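Long-range contact in nucleoside diphosphate kinase (Aquifex aeolicus, PDB 3ZTP), which transfers the gamma phosphate of ATP to nucleoside diphosphates, probably through a phosphohistidine intermediate, to make the other nucleoside triphosphates: residues A2-M15 / S69-I83. Sequence-based numbering, arbitrary orientation.
Sequences AVERTLIIVKPDAM and SGPVVAAVLEGEDAI. With SO4 (sulfate ion), chain D.
Strands 3-10 and 72-78 run antiparallel with their axes 4.6 Å apart, and paired backbone bonds join Glu4 to Gly79, Thr6 to Leu77 and Ile8 to Ala75, while at Val10 and Val73 one bond of the two is weak. On the face bearing Arg5 and Glu78, the extended arginine lies beside the glutamate, pointing the same way. Guanidinium and carboxylate are nearly coplanar, 5° apart, and NE and NH2 of Arg5 both grip Glu78 OE1, NE at 2.8 Å. In Glu78, CG anti to the backbone N (chi1 -180°) and an extended chain carry the carboxylate out alongside the arginine. Replacing Glu78 with an alanine would probably leave the Arg5 guanidinium without its charged mate and free to turn. On the other face, Glu4 OE1 accepts a bond from Ile83 N (3.1 Å), so a carboxylate suits the amino end of helix 82-90, whose dipole would probably favour its charge; a water donating to both OE1 and Asp81 OD1 probably eases the closeness of the two like charges. Further along, the small Ala75 lets Ile8 CG1 settle 3.8 Å from its CB, and the side chains of Leu77 and Ile8 cross at about a right angle, CD1 of the leucine against CG2 of the isoleucine; Phe27 of helix 20-29 packs on both. Past the strand, Pro12 CD rests on Val72 CG1 (3.6 Å). Lys11, hydrogen-bonded to Asn117, also reaches a sulfate through weak bonds; His120, the predicted phosphorylated residue, binds the same ion. These are the two central strands of the four-stranded antiparallel, ferredoxin-like sheet of nucleoside diphosphate kinases, with Lys11, one of the predicted ATP-binding residues, just past the end of strand 3-10.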
ATOM      1  N   ALA A   2      -4.941 -29.227  -8.520  1.00 26.19           N
ATOM      2  CA  ALA A   2      -3.923 -28.253  -8.895  1.00 26.58           C
ATOM      3  C   ALA A   2      -3.712 -27.272  -7.745  1.00 25.02           C
ATOM      4  O   ALA A   2      -4.578 -27.113  -6.901  1.00 22.33           O
ATOM      5  CB  ALA A   2      -4.352 -27.505 -10.136  1.00 31.42           C
ATOM      6  N   VAL A   3      -2.555 -26.624  -7.724  1.00 21.73           N
ATOM      7  CA  VAL A   3      -2.296 -25.548  -6.767  1.00 19.01           C
ATOM      8  C   VAL A   3      -3.114 -24.329  -7.135  1.00 17.17           C
ATOM      9  O   VAL A   3      -3.104 -23.862  -8.274  1.00 19.03           O
ATOM     10  CB  VAL A   3      -0.812 -25.188  -6.729  1.00 22.35           C
ATOM     11  CG1 VAL A   3      -0.565 -23.987  -5.809  1.00 19.29           C
ATOM     12  CG2 VAL A   3       0.004 -26.390  -6.273  1.00 33.34           C
ATOM     13  N   GLU A   4      -3.802 -23.796  -6.137  1.00 14.90           N
ATOM     14  CA  GLU A   4      -4.715 -22.680  -6.332  1.00 14.77           C
ATOM     15  C   GLU A   4      -4.461 -21.599  -5.288  1.00 11.74           C
ATOM     16  O   GLU A   4      -3.852 -21.847  -4.247  1.00 11.21           O
ATOM     17  CB  GLU A   4      -6.164 -23.155  -6.183  1.00 15.48           C
ATOM     18  CG  GLU A   4      -6.578 -24.158  -7.241  1.00 18.34           C
ATOM     19  CD  GLU A   4      -7.948 -24.778  -7.018  1.00 24.71           C
ATOM     20  OE1 GLU A   4      -8.521 -24.651  -5.916  1.00 17.17           O
ATOM     21  OE2 GLU A   4      -8.453 -25.425  -7.964  1.00 29.14           O
ATOM     22  N   ARG A   5      -4.947 -20.395  -5.569  1.00 12.06           N
ATOM     23  CA  ARG A   5      -4.999 -19.327  -4.585  1.00  9.99           C
ATOM     24  C   ARG A   5      -6.437 -18.934  -4.313  1.00 11.12           C
ATOM     25  O   ARG A   5      -7.276 -18.867  -5.219  1.00 12.02           O
ATOM     26  CB  ARG A   5      -4.251 -18.102  -5.081  1.00 11.41           C
ATOM     27  CG  ARG A   5      -2.765 -18.276  -5.133  1.00 12.22           C
ATOM     28  CD  ARG A   5      -2.074 -17.085  -5.755  1.00 13.56           C
ATOM     29  NE  ARG A   5      -0.626 -17.274  -5.712  1.00 15.68           N
ATOM     30  CZ  ARG A   5       0.251 -16.438  -6.255  1.00 18.34           C
ATOM     31  NH1 ARG A   5      -0.178 -15.356  -6.878  1.00 17.89           N
ATOM     32  NH2 ARG A   5       1.554 -16.697  -6.176  1.00 22.02           N
ATOM     33  N   THR A   6      -6.747 -18.657  -3.050  1.00  8.54           N
ATOM     34  CA  THR A   6      -8.078 -18.216  -2.682  1.00  7.74           C
ATOM     35  C   THR A   6      -7.941 -17.063  -1.711  1.00  7.37           C
ATOM     36  O   THR A   6      -6.895 -16.897  -1.079  1.00  8.97           O
ATOM     37  CB  THR A   6      -8.918 -19.375  -2.102  1.00  9.07           C
ATOM     38  OG1 THR A   6     -10.248 -18.899  -1.981  1.00 10.81           O
ATOM     39  CG2 THR A   6      -8.430 -19.839  -0.726  1.00  9.49           C
ATOM     40  N   LEU A   7      -8.976 -16.243  -1.602  1.00  7.52           N
ATOM     41  CA  LEU A   7      -8.964 -15.112  -0.674  1.00  7.24           C
ATOM     42  C   LEU A   7      -9.829 -15.440   0.525  1.00  7.69           C
ATOM     43  O   LEU A   7     -10.975 -15.870   0.350  1.00  8.48           O
ATOM     44  CB  LEU A   7      -9.512 -13.865  -1.357  1.00  8.79           C
ATOM     45  CG  LEU A   7      -9.399 -12.616  -0.466  1.00 11.32           C
ATOM     46  CD1 LEU A   7      -8.012 -12.012  -0.508  1.00  9.14           C
ATOM     47  CD2 LEU A   7     -10.462 -11.576  -0.770  1.00 14.25           C
ATOM     48  N   ILE A   8      -9.313 -15.191   1.730  1.00  6.75           N
ATOM     49  CA  ILE A   8     -10.162 -15.147   2.915  1.00  6.90           C
ATOM     50  C   ILE A   8     -10.208 -13.736   3.467  1.00  7.20           C
ATOM     51  O   ILE A   8      -9.248 -12.960   3.350  1.00  6.14           O
ATOM     52  CB  ILE A   8      -9.748 -16.138   4.026  1.00  7.38           C
ATOM     53  CG1 ILE A   8      -8.306 -15.895   4.501  1.00  7.33           C
ATOM     54  CG2 ILE A   8      -9.945 -17.560   3.549  1.00  8.83           C
ATOM     55  CD1 ILE A   8      -7.960 -16.567   5.829  1.00  9.52           C
ATOM     56  N   ILE A   9     -11.347 -13.393   4.068  1.00  6.32           N
ATOM     57  CA  ILE A   9     -11.453 -12.153   4.860  1.00  7.00           C
ATOM     58  C   ILE A   9     -12.021 -12.521   6.217  1.00  6.82           C
ATOM     59  O   ILE A   9     -13.105 -13.104   6.295  1.00  6.59           O
ATOM     60  CB  ILE A   9     -12.347 -11.084   4.217  1.00  7.00           C
ATOM     61  CG1 ILE A   9     -11.877 -10.812   2.792  1.00  8.49           C
ATOM     62  CG2 ILE A   9     -12.285  -9.831   5.060  1.00  8.76           C
ATOM     63  CD1 ILE A   9     -12.795  -9.838   2.032  1.00 12.30           C
ATOM     64  N   VAL A  10     -11.294 -12.159   7.272  1.00  5.99           N
ATOM     65  CA  VAL A  10     -11.785 -12.314   8.645  1.00  6.28           C
ATOM     66  C   VAL A  10     -12.660 -11.112   8.928  1.00  6.85           C
ATOM     67  O   VAL A  10     -12.194  -9.962   8.836  1.00  7.35           O
ATOM     68  CB  VAL A  10     -10.628 -12.444   9.634  1.00  6.92           C
ATOM     69  CG1 VAL A  10     -11.130 -12.542  11.075  1.00  7.52           C
ATOM     70  CG2 VAL A  10      -9.769 -13.651   9.265  1.00  8.32           C
ATOM     71  N   LYS A  11     -13.930 -11.366   9.200  1.00  6.98           N
ATOM     72  CA  LYS A  11     -14.952 -10.334   9.256  1.00  7.47           C
ATOM     73  C   LYS A  11     -14.960  -9.650  10.622  1.00  8.10           C
ATOM     74  O   LYS A  11     -14.343 -10.117  11.587  1.00  8.83           O
ATOM     75  CB  LYS A  11     -16.321 -10.938   8.937  1.00  7.81           C
ATOM     76  CG  LYS A  11     -16.413 -11.609   7.595  1.00  8.33           C
ATOM     77  CD  LYS A  11     -17.822 -12.117   7.294  1.00  8.54           C
ATOM     78  CE  LYS A  11     -18.000 -12.602   5.874  1.00  8.92           C
ATOM     79  NZ  LYS A  11     -19.327 -13.187   5.627  1.00 11.09           N
ATOM     80  N   PRO A  12     -15.658  -8.515  10.727  1.00  7.63           N
ATOM     81  CA  PRO A  12     -15.546  -7.759  11.974  1.00  8.61           C
ATOM     82  C   PRO A  12     -16.047  -8.499  13.217  1.00  9.53           C
ATOM     83  O   PRO A  12     -15.592  -8.188  14.331  1.00  9.78           O
ATOM     84  CB  PRO A  12     -16.355  -6.481  11.691  1.00  9.75           C
ATOM     85  CG  PRO A  12     -16.254  -6.314  10.234  1.00  9.19           C
ATOM     86  CD  PRO A  12     -16.336  -7.725   9.681  1.00  8.13           C
ATOM     87  N   ASP A  13     -16.993  -9.422  13.063  1.00  8.47           N
ATOM     88  CA  ASP A  13     -17.435 -10.213  14.212  1.00  8.72           C
ATOM     89  C   ASP A  13     -16.291 -11.036  14.801  1.00 10.30           C
ATOM     90  O   ASP A  13     -16.093 -11.040  16.021  1.00 11.58           O
ATOM     91  CB  ASP A  13     -18.643 -11.086  13.882  1.00  9.95           C
ATOM     92  CG  ASP A  13     -18.411 -12.034  12.712  1.00  8.89           C
ATOM     93  OD1 ASP A  13     -17.641 -11.713  11.779  1.00  9.68           O
ATOM     94  OD2 ASP A  13     -19.033 -13.119  12.723  1.00 10.50           O
ATOM     95  N   ALA A  14     -15.561 -11.747  13.956  1.00  9.16           N
ATOM     96  CA  ALA A  14     -14.450 -12.561  14.427  1.00  8.62           C
ATOM     97  C   ALA A  14     -13.304 -11.690  14.909  1.00  8.96           C
ATOM     98  O   ALA A  14     -12.597 -12.056  15.852  1.00 10.32           O
ATOM     99  CB  ALA A  14     -13.994 -13.520  13.311  1.00 10.23           C
ATOM    100  N   MET A  15     -13.109 -10.541  14.277  0.70  8.91           N
ATOM    101  CA  MET A  15     -12.104  -9.586  14.724  0.70 10.82           C
ATOM    102  C   MET A  15     -12.395  -9.165  16.155  0.70 11.65           C
ATOM    103  O   MET A  15     -11.522  -9.242  17.018  0.70 13.49           O
ATOM    104  CB  MET A  15     -12.055  -8.377  13.786  0.70 10.65           C
ATOM    105  CG  MET A  15     -11.601  -8.753  12.401  0.70 10.64           C
ATOM    106  SD  MET A  15      -9.847  -9.199  12.298  0.70 13.43           S
ATOM    107  CE  MET A  15      -9.276  -7.485  12.392  0.70 16.51           C
ATOM    108  N   SER A  69     -17.995  -1.889   8.837  1.00 11.55           N
ATOM    109  CA  SER A  69     -18.265  -1.399  10.195  1.00 12.86           C
ATOM    110  C   SER A  69     -17.054  -1.370  11.101  1.00 14.21           C
ATOM    111  O   SER A  69     -17.101  -0.824  12.190  1.00 17.23           O
ATOM    112  CB  SER A  69     -19.368  -2.228  10.867  1.00 13.41           C
ATOM    113  OG  SER A  69     -18.924  -3.545  11.124  1.00 14.68           O
ATOM    114  N   GLY A  70     -15.960  -1.963  10.642  1.00 12.42           N
ATOM    115  CA  GLY A  70     -14.732  -1.992  11.408  1.00 11.86           C
ATOM    116  C   GLY A  70     -13.667  -2.635  10.550  1.00 11.27           C
ATOM    117  O   GLY A  70     -13.961  -3.122   9.463  1.00 11.10           O
ATOM    118  N   PRO A  71     -12.430  -2.629  11.023  1.00 10.57           N
ATOM    119  CA  PRO A  71     -11.388  -3.232  10.191  1.00 10.02           C
ATOM    120  C   PRO A  71     -11.577  -4.737   9.984  1.00  8.53           C
ATOM    121  O   PRO A  71     -12.197  -5.448  10.811  1.00  9.06           O
ATOM    122  CB  PRO A  71     -10.096  -2.964  10.959  1.00 13.38           C
ATOM    123  CG  PRO A  71     -10.471  -2.316  12.248  1.00 15.87           C
ATOM    124  CD  PRO A  71     -11.927  -2.013  12.259  1.00 11.29           C
ATOM    125  N   VAL A  72     -11.032  -5.228   8.878  1.00  7.15           N
ATOM    126  CA  VAL A  72     -10.997  -6.639   8.554  1.00  6.50           C
ATOM    127  C   VAL A  72      -9.586  -7.017   8.200  1.00  6.82           C
ATOM    128  O   VAL A  72      -8.724  -6.149   8.006  1.00  7.23           O
ATOM    129  CB  VAL A  72     -11.947  -6.993   7.382  1.00  6.77           C
ATOM    130  CG1 VAL A  72     -13.410  -6.745   7.766  1.00  9.24           C
ATOM    131  CG2 VAL A  72     -11.651  -6.187   6.126  1.00  8.19           C
ATOM    132  N   VAL A  73      -9.328  -8.311   8.121  1.00  6.59           N
ATOM    133  CA  VAL A  73      -8.032  -8.807   7.668  1.00  6.11           C
ATOM    134  C   VAL A  73      -8.253  -9.769   6.536  1.00  7.59           C
ATOM    135  O   VAL A  73      -9.006 -10.738   6.648  1.00  7.01           O
ATOM    136  CB  VAL A  73      -7.265  -9.509   8.797  1.00  5.68           C
ATOM    137  CG1 VAL A  73      -6.046 -10.244   8.248  1.00  6.18           C
ATOM    138  CG2 VAL A  73      -6.851  -8.477   9.860  1.00  7.67           C
ATOM    139  N   ALA A  74      -7.580  -9.533   5.424  1.00  5.66           N
ATOM    140  CA  ALA A  74      -7.613 -10.448   4.291  1.00  5.15           C
ATOM    141  C   ALA A  74      -6.283 -11.167   4.131  1.00  5.52           C
ATOM    142  O   ALA A  74      -5.224 -10.634   4.491  1.00  6.31           O
ATOM    143  CB  ALA A  74      -7.938  -9.682   2.995  1.00  6.77           C
ATOM    144  N   ALA A  75      -6.350 -12.392   3.589  1.00  5.98           N
ATOM    145  CA  ALA A  75      -5.167 -13.183   3.276  1.00  5.71           C
ATOM    146  C   ALA A  75      -5.374 -13.928   1.989  1.00  8.23           C
ATOM    147  O   ALA A  75      -6.501 -14.352   1.683  1.00  8.37           O
ATOM    148  CB  ALA A  75      -4.878 -14.180   4.387  1.00  7.56           C
ATOM    149  N   VAL A  76      -4.305 -14.070   1.223  1.00  7.17           N
ATOM    150  CA  VAL A  76      -4.315 -14.965   0.092  1.00  7.13           C
ATOM    151  C   VAL A  76      -3.692 -16.271   0.572  1.00  7.82           C
ATOM    152  O   VAL A  76      -2.582 -16.274   1.106  1.00  8.02           O
ATOM    153  CB  VAL A  76      -3.497 -14.404  -1.088  1.00  7.92           C
ATOM    154  CG1 VAL A  76      -3.422 -15.429  -2.219  1.00  9.04           C
ATOM    155  CG2 VAL A  76      -4.104 -13.096  -1.574  1.00  8.63           C
ATOM    156  N   LEU A  77      -4.421 -17.363   0.383  1.00  7.05           N
ATOM    157  CA  LEU A  77      -3.978 -18.696   0.753  1.00  7.43           C
ATOM    158  C   LEU A  77      -3.700 -19.490  -0.496  1.00  7.88           C
ATOM    159  O   LEU A  77      -4.519 -19.527  -1.415  1.00  9.87           O
ATOM    160  CB  LEU A  77      -5.061 -19.406   1.577  1.00  7.67           C
ATOM    161  CG  LEU A  77      -5.492 -18.690   2.845  1.00  7.44           C
ATOM    162  CD1 LEU A  77      -6.530 -19.535   3.528  1.00  8.17           C
ATOM    163  CD2 LEU A  77      -4.314 -18.433   3.762  1.00  9.77           C
ATOM    164  N   GLU A  78      -2.549 -20.160  -0.523  1.00  8.62           N
ATOM    165  CA  GLU A  78      -2.131 -20.970  -1.661  1.00  9.55           C
ATOM    166  C   GLU A  78      -1.888 -22.412  -1.254  1.00 10.68           C
ATOM    167  O   GLU A  78      -1.249 -22.686  -0.249  1.00 10.71           O
ATOM    168  CB  GLU A  78      -0.861 -20.364  -2.260  1.00 10.70           C
ATOM    169  CG  GLU A  78      -0.312 -21.101  -3.464  1.00 15.31           C
ATOM    170  CD  GLU A  78       0.944 -20.427  -3.984  1.00 19.89           C
ATOM    171  OE1 GLU A  78       0.833 -19.304  -4.527  1.00 20.64           O
ATOM    172  OE2 GLU A  78       2.041 -20.987  -3.819  1.00 25.79           O
ATOM    173  N   GLY A  79      -2.412 -23.324  -2.046  1.00 11.16           N
ATOM    174  CA  GLY A  79      -2.160 -24.734  -1.828  1.00 12.31           C
ATOM    175  C   GLY A  79      -2.958 -25.597  -2.780  1.00 14.08           C
ATOM    176  O   GLY A  79      -3.799 -25.119  -3.524  1.00 12.64           O
ATOM    177  N   GLU A  80      -2.674 -26.893  -2.769  1.00 15.86           N
ATOM    178  CA  GLU A  80      -3.413 -27.840  -3.603  1.00 16.69           C
ATOM    179  C   GLU A  80      -4.913 -27.780  -3.293  1.00 14.95           C
ATOM    180  O   GLU A  80      -5.305 -27.832  -2.130  1.00 14.79           O
ATOM    181  CB  GLU A  80      -2.883 -29.244  -3.342  1.00 18.82           C
ATOM    182  CG  GLU A  80      -3.604 -30.340  -4.096  1.00 26.40           C
ATOM    183  CD  GLU A  80      -3.462 -30.214  -5.592  1.00 32.08           C
ATOM    184  OE1 GLU A  80      -2.416 -29.719  -6.066  1.00 30.32           O
ATOM    185  OE2 GLU A  80      -4.406 -30.613  -6.301  1.00 31.93           O
ATOM    186  N   ASP A  81      -5.731 -27.626  -4.332  1.00 13.59           N
ATOM    187  CA  ASP A  81      -7.180 -27.649  -4.182  1.00 14.46           C
ATOM    188  C   ASP A  81      -7.636 -26.621  -3.140  1.00 13.16           C
ATOM    189  O   ASP A  81      -8.622 -26.831  -2.447  1.00 13.65           O
ATOM    190  CB  ASP A  81      -7.631 -29.072  -3.796  1.00 17.32           C
ATOM    191  CG  ASP A  81      -9.090 -29.368  -4.139  1.00 23.18           C
ATOM    192  OD1 ASP A  81      -9.659 -28.780  -5.090  1.00 24.00           O
ATOM    193  OD2 ASP A  81      -9.649 -30.268  -3.465  1.00 29.54           O
ATOM    194  N   ALA A  82      -6.964 -25.475  -3.073  1.00 12.73           N
ATOM    195  CA  ALA A  82      -7.209 -24.503  -1.990  1.00 10.88           C
ATOM    196  C   ALA A  82      -8.627 -23.991  -1.937  1.00 10.64           C
ATOM    197  O   ALA A  82      -9.165 -23.783  -0.863  1.00 11.07           O
ATOM    198  CB  ALA A  82      -6.247 -23.335  -2.072  1.00 10.44           C
ATOM    199  N   ILE A  83      -9.245 -23.750  -3.085  1.00 11.04           N
ATOM    200  CA  ILE A  83     -10.555 -23.117  -3.054  1.00 11.01           C
ATOM    201  C   ILE A  83     -11.566 -24.026  -2.348  1.00 10.87           C
ATOM    202  O   ILE A  83     -12.258 -23.602  -1.406  1.00 11.94           O
ATOM    203  CB  ILE A  83     -11.016 -22.715  -4.473  1.00 14.38           C
ATOM    204  CG1 ILE A  83     -10.111 -21.594  -5.006  1.00 14.94           C
ATOM    205  CG2 ILE A  83     -12.492 -22.272  -4.442  1.00 17.11           C
ATOM    206  CD1 ILE A  83     -10.142 -21.433  -6.518  1.00 17.15           C
TER
HETATM  207  S   SO4 D 510     -19.421 -13.605   2.428  0.61 29.77           S
HETATM  208  O1  SO4 D 510     -19.117 -14.798   3.210  0.61 35.26           O
HETATM  209  O2  SO4 D 510     -19.264 -13.912   1.007  0.61 37.69           O
HETATM  210  O3  SO4 D 510     -20.806 -13.172   2.595  0.61 34.25           O
HETATM  211  O4  SO4 D 510     -18.576 -12.515   2.835  0.61 20.32           O
HETATM  212  O   HOH W   1      -7.867 -28.230  -7.864  1.00 35.18           O
HETATM  213  O   HOH W   2     -10.509 -26.222  -5.276  1.00 16.17           O
HETATM  214  O   HOH W   3       3.489 -18.860  -5.241  1.00 41.32           O
HETATM  215  O   HOH W   4     -12.063 -20.708  -0.882  1.00 10.55           O